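PDB 2HZG: mandelate racemase/muconate lactonizing enzyme/Enolase superfamily from Rhodobacter sphaeroides, which belongs to the enolase superfamily, pairing an N-terminal capping domain with a TIM-barrel-like C-terminal domain, and binds sodium ion in this structure. Local coordinates for residues A[335-347]-A[363-375]. Numbering follows the deposited sequence. Where two conformers were deposited one is given.
Sequences QQLALDITGDHIR and GLQVAASALRRYL
The ring of Tyr-374 is sandwiched. CD1 of Leu-337 lies over one face, 3.8 Å from the ring centroid and 27° off the normal, a CH-pi contact; the opposite face is covered by CG of its own neighbour Arg-373; and Asp-340 OD2 sits at the edge, near the ring plane. With CG of Tyr-374 anti to its carbonyl carbon, the phenol reaches across to helix 336-340, where its OH donates to Asp-340 OD2 at 2.7 Å, meeting the carboxylate from above its plane. The other oxygen, Asp-340 OD1, accepts Gln-336 NE2 at 2.8 Å, so both oxygens are engaged, which should restrain the carboxylate's rotation. Nearby, CB of Ala-370 presses on Asp-340 O, and the axes of 336-340 and 368-374 run roughly antiparallel (150°).

Beyond the helices the two segments are joined by a single beta bridge, Thr-342 with Val-366: Ala-367 N donates to Ile-341 O (2.8 Å) and Gly-343 N to Gln-365 O (2.9 Å). The Asp-344 side chain extends the pairing: its OD1 accepts Gln-365 N through the syn lone pair at 2.9 Å, almost straight at 175°, while a water donates to both its OD2 and Gly-363 O. Leu-364 turns its CD1 to Ile-346 CG1 (3.9 Å), beside helix 309-316. Leu-337 and Ile-341 also touch strands 5-14 and 27-35 respectively, which ties the pair to the N-terminal antiparallel sheet. Chemically, the buried phenol's bond to Asp-340 would help stabilise a negative charge there, probably aided by Arg-373, whose NE lies 4.8 Å from Asp-340 OD2 without contact.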
# COMPACT_ATOMS: atom_id res chain seq x y z
N GLN A 335 -11.82 5.54 -22.53
CA GLN A 335 -13.27 5.65 -22.41
C GLN A 335 -13.69 7.12 -22.55
O GLN A 335 -12.92 8.03 -22.28
CB GLN A 335 -13.79 5.10 -21.09
CG GLN A 335 -13.49 3.62 -20.87
CD GLN A 335 -14.00 2.74 -21.98
OE1 GLN A 335 -15.07 2.98 -22.56
NE2 GLN A 335 -13.25 1.71 -22.30
N GLN A 336 -14.93 7.32 -22.98
CA GLN A 336 -15.48 8.65 -23.18
C GLN A 336 -15.35 9.52 -21.93
O GLN A 336 -15.14 10.73 -22.04
CB GLN A 336 -16.95 8.60 -23.62
CG GLN A 336 -17.44 9.94 -24.20
CD GLN A 336 -16.71 10.29 -25.47
OE1 GLN A 336 -16.53 9.43 -26.34
NE2 GLN A 336 -16.28 11.53 -25.61
N LEU A 337 -15.50 8.91 -20.75
CA LEU A 337 -15.36 9.64 -19.49
C LEU A 337 -14.05 10.41 -19.48
O LEU A 337 -14.06 11.61 -19.24
CB LEU A 337 -15.44 8.72 -18.26
CG LEU A 337 -15.03 9.32 -16.90
CD1 LEU A 337 -15.80 10.61 -16.55
CD2 LEU A 337 -15.18 8.27 -15.78
N ALA A 338 -12.95 9.73 -19.77
CA ALA A 338 -11.61 10.34 -19.73
C ALA A 338 -11.47 11.50 -20.72
O ALA A 338 -10.86 12.53 -20.38
CB ALA A 338 -10.53 9.29 -19.98
N LEU A 339 -11.99 11.31 -21.93
CA LEU A 339 -12.08 12.36 -22.96
C LEU A 339 -12.86 13.58 -22.44
O LEU A 339 -12.43 14.72 -22.61
CB LEU A 339 -12.72 11.83 -24.26
CG LEU A 339 -12.00 10.70 -25.03
CD1 LEU A 339 -12.80 10.22 -26.24
CD2 LEU A 339 -10.60 11.15 -25.48
N ASP A 340 -13.99 13.33 -21.78
CA ASP A 340 -14.93 14.42 -21.43
C ASP A 340 -14.51 15.20 -20.21
O ASP A 340 -15.02 16.31 -19.97
CB ASP A 340 -16.33 13.86 -21.17
CG ASP A 340 -17.01 13.36 -22.44
OD1 ASP A 340 -16.39 13.42 -23.54
OD2 ASP A 340 -18.17 12.88 -22.31
N ILE A 341 -13.58 14.64 -19.43
CA ILE A 341 -13.17 15.25 -18.14
C ILE A 341 -12.57 16.65 -18.31
O ILE A 341 -12.78 17.52 -17.48
CB ILE A 341 -12.23 14.30 -17.31
CG1 ILE A 341 -13.07 13.31 -16.48
CG2 ILE A 341 -11.26 15.11 -16.40
CD1 ILE A 341 -12.22 12.11 -15.84
N THR A 342 -11.78 16.85 -19.36
CA THR A 342 -11.26 18.18 -19.62
C THR A 342 -11.97 18.80 -20.84
O THR A 342 -12.32 18.08 -21.80
CB THR A 342 -9.74 18.21 -19.83
OG1 THR A 342 -9.39 17.34 -20.91
CG2 THR A 342 -9.00 17.79 -18.56
N GLY A 343 -12.19 20.11 -20.77
CA GLY A 343 -12.87 20.83 -21.86
C GLY A 343 -11.94 21.06 -23.02
O GLY A 343 -12.33 20.94 -24.18
N ASP A 344 -10.69 21.38 -22.71
CA ASP A 344 -9.60 21.40 -23.68
C ASP A 344 -8.69 20.18 -23.49
O ASP A 344 -8.83 19.42 -22.51
CB ASP A 344 -8.81 22.72 -23.64
CG ASP A 344 -8.45 23.17 -22.21
OD1 ASP A 344 -8.80 22.49 -21.21
OD2 ASP A 344 -7.81 24.25 -22.10
N HIS A 345 -7.79 19.96 -24.45
CA HIS A 345 -6.95 18.77 -24.46
C HIS A 345 -5.53 19.12 -24.84
O HIS A 345 -5.29 20.21 -25.37
CB HIS A 345 -7.52 17.73 -25.42
CG HIS A 345 -8.86 17.19 -24.99
ND1 HIS A 345 -10.05 17.76 -25.39
CD2 HIS A 345 -9.18 16.18 -24.16
CE1 HIS A 345 -11.05 17.09 -24.85
NE2 HIS A 345 -10.56 16.14 -24.09
N ILE A 346 -4.60 18.22 -24.57
CA ILE A 346 -3.23 18.41 -24.99
C ILE A 346 -3.12 18.00 -26.47
O ILE A 346 -3.40 16.85 -26.83
CB ILE A 346 -2.22 17.59 -24.13
CG1 ILE A 346 -2.29 18.03 -22.64
CG2 ILE A 346 -0.80 17.74 -24.72
CD1 ILE A 346 -1.43 17.22 -21.68
N ARG A 347 -2.69 18.94 -27.29
CA ARG A 347 -2.61 18.72 -28.73
C ARG A 347 -1.16 18.74 -29.23
O ARG A 347 -0.32 19.46 -28.68
CB ARG A 347 -3.46 19.76 -29.47
CG ARG A 347 -4.93 19.80 -29.02
CD ARG A 347 -5.78 18.68 -29.63
NE ARG A 347 -5.95 17.45 -28.84
CZ ARG A 347 -7.10 16.77 -28.78
NH1 ARG A 347 -8.17 17.22 -29.44
NH2 ARG A 347 -7.21 15.64 -28.07
N GLY A 363 -2.83 23.43 -16.70
CA GLY A 363 -2.98 23.98 -18.05
C GLY A 363 -4.22 23.52 -18.81
O GLY A 363 -4.31 23.73 -20.02
N LEU A 364 -5.17 22.91 -18.10
CA LEU A 364 -6.40 22.40 -18.69
C LEU A 364 -7.56 22.64 -17.76
O LEU A 364 -7.40 22.66 -16.53
CB LEU A 364 -6.30 20.89 -18.99
CG LEU A 364 -5.21 20.49 -19.99
CD1 LEU A 364 -4.94 19.00 -19.90
CD2 LEU A 364 -5.55 20.92 -21.45
N GLN A 365 -8.73 22.83 -18.34
CA GLN A 365 -9.92 23.13 -17.58
C GLN A 365 -10.73 21.85 -17.41
O GLN A 365 -10.97 21.12 -18.39
CB GLN A 365 -10.74 24.19 -18.34
CG GLN A 365 -11.77 24.96 -17.52
CD GLN A 365 -11.18 26.09 -16.67
OE1 GLN A 365 -11.90 26.68 -15.86
NE2 GLN A 365 -9.88 26.37 -16.80
N VAL A 366 -11.16 21.57 -16.18
CA VAL A 366 -12.08 20.45 -15.95
C VAL A 366 -13.45 20.87 -16.44
O VAL A 366 -13.90 21.99 -16.14
CB VAL A 366 -12.06 19.98 -14.45
CG1 VAL A 366 -13.29 19.17 -14.09
CG2 VAL A 366 -10.79 19.19 -14.19
N ALA A 367 -14.11 20.01 -17.21
CA ALA A 367 -15.41 20.33 -17.77
C ALA A 367 -16.53 20.01 -16.78
O ALA A 367 -16.72 18.85 -16.39
CB ALA A 367 -15.61 19.61 -19.12
N ALA A 368 -17.28 21.03 -16.37
CA ALA A 368 -18.45 20.83 -15.52
C ALA A 368 -19.50 19.93 -16.17
O ALA A 368 -20.24 19.23 -15.48
CB ALA A 368 -19.08 22.17 -15.14
N SER A 369 -19.58 19.94 -17.51
CA SER A 369 -20.42 18.95 -18.23
C SER A 369 -20.08 17.47 -17.93
O SER A 369 -20.97 16.63 -17.91
CB SER A 369 -20.37 19.17 -19.74
OG SER A 369 -19.06 19.02 -20.24
N ALA A 370 -18.81 17.16 -17.71
CA ALA A 370 -18.41 15.80 -17.34
C ALA A 370 -18.87 15.47 -15.94
O ALA A 370 -19.44 14.41 -15.70
CB ALA A 370 -16.88 15.59 -17.47
N LEU A 371 -18.66 16.40 -15.02
CA LEU A 371 -19.18 16.24 -13.65
C LEU A 371 -20.68 15.88 -13.66
O LEU A 371 -21.10 14.97 -12.95
CB LEU A 371 -18.90 17.48 -12.79
CG LEU A 371 -17.45 17.97 -12.76
CD1 LEU A 371 -17.40 19.32 -12.06
CD2 LEU A 371 -16.51 16.97 -12.07
N ARG A 372 -21.47 16.55 -14.51
CA ARG A 372 -22.91 16.29 -14.56
C ARG A 372 -23.26 14.92 -15.17
O ARG A 372 -24.07 14.17 -14.63
CB ARG A 372 -23.64 17.42 -15.29
CG ARG A 372 -25.14 17.22 -15.37
CD ARG A 372 -25.87 18.47 -15.88
NE ARG A 372 -25.73 19.60 -14.97
CZ ARG A 372 -26.42 19.76 -13.83
NH1 ARG A 372 -26.21 20.84 -13.08
NH2 ARG A 372 -27.32 18.85 -13.44
N ARG A 373 -22.63 14.59 -16.29
CA ARG A 373 -22.95 13.37 -17.00
C ARG A 373 -22.58 12.09 -16.22
O ARG A 373 -23.33 11.09 -16.23
CB ARG A 373 -22.21 13.37 -18.33
CG ARG A 373 -22.56 12.24 -19.23
CD ARG A 373 -22.11 12.61 -20.60
NE ARG A 373 -22.77 11.79 -21.61
CZ ARG A 373 -23.83 12.16 -22.31
NH1 ARG A 373 -24.39 13.35 -22.15
NH2 ARG A 373 -24.33 11.31 -23.21
N TYR A 374 -21.43 12.12 -15.56
CA TYR A 374 -20.85 10.89 -15.02
C TYR A 374 -20.86 10.78 -13.49
O TYR A 374 -20.34 9.80 -12.95
CB TYR A 374 -19.43 10.76 -15.52
CG TYR A 374 -19.30 10.71 -17.03
CD1 TYR A 374 -19.54 9.51 -17.74
CD2 TYR A 374 -18.89 11.83 -17.74
CE1 TYR A 374 -19.39 9.46 -19.12
CE2 TYR A 374 -18.73 11.78 -19.13
CZ TYR A 374 -18.99 10.59 -19.80
OH TYR A 374 -18.82 10.56 -21.17
N LEU A 375 -21.45 11.77 -12.81
CA LEU A 375 -21.42 11.81 -11.35
C LEU A 375 -22.09 10.59 -10.75
O LEU A 375 -23.18 10.23 -11.15
CB LEU A 375 -22.09 13.07 -10.81
CG LEU A 375 -21.69 13.55 -9.40
CD1 LEU A 375 -20.17 13.59 -9.13
CD2 LEU A 375 -22.32 14.93 -9.10
O HOH W 1 -6.29 25.51 -20.38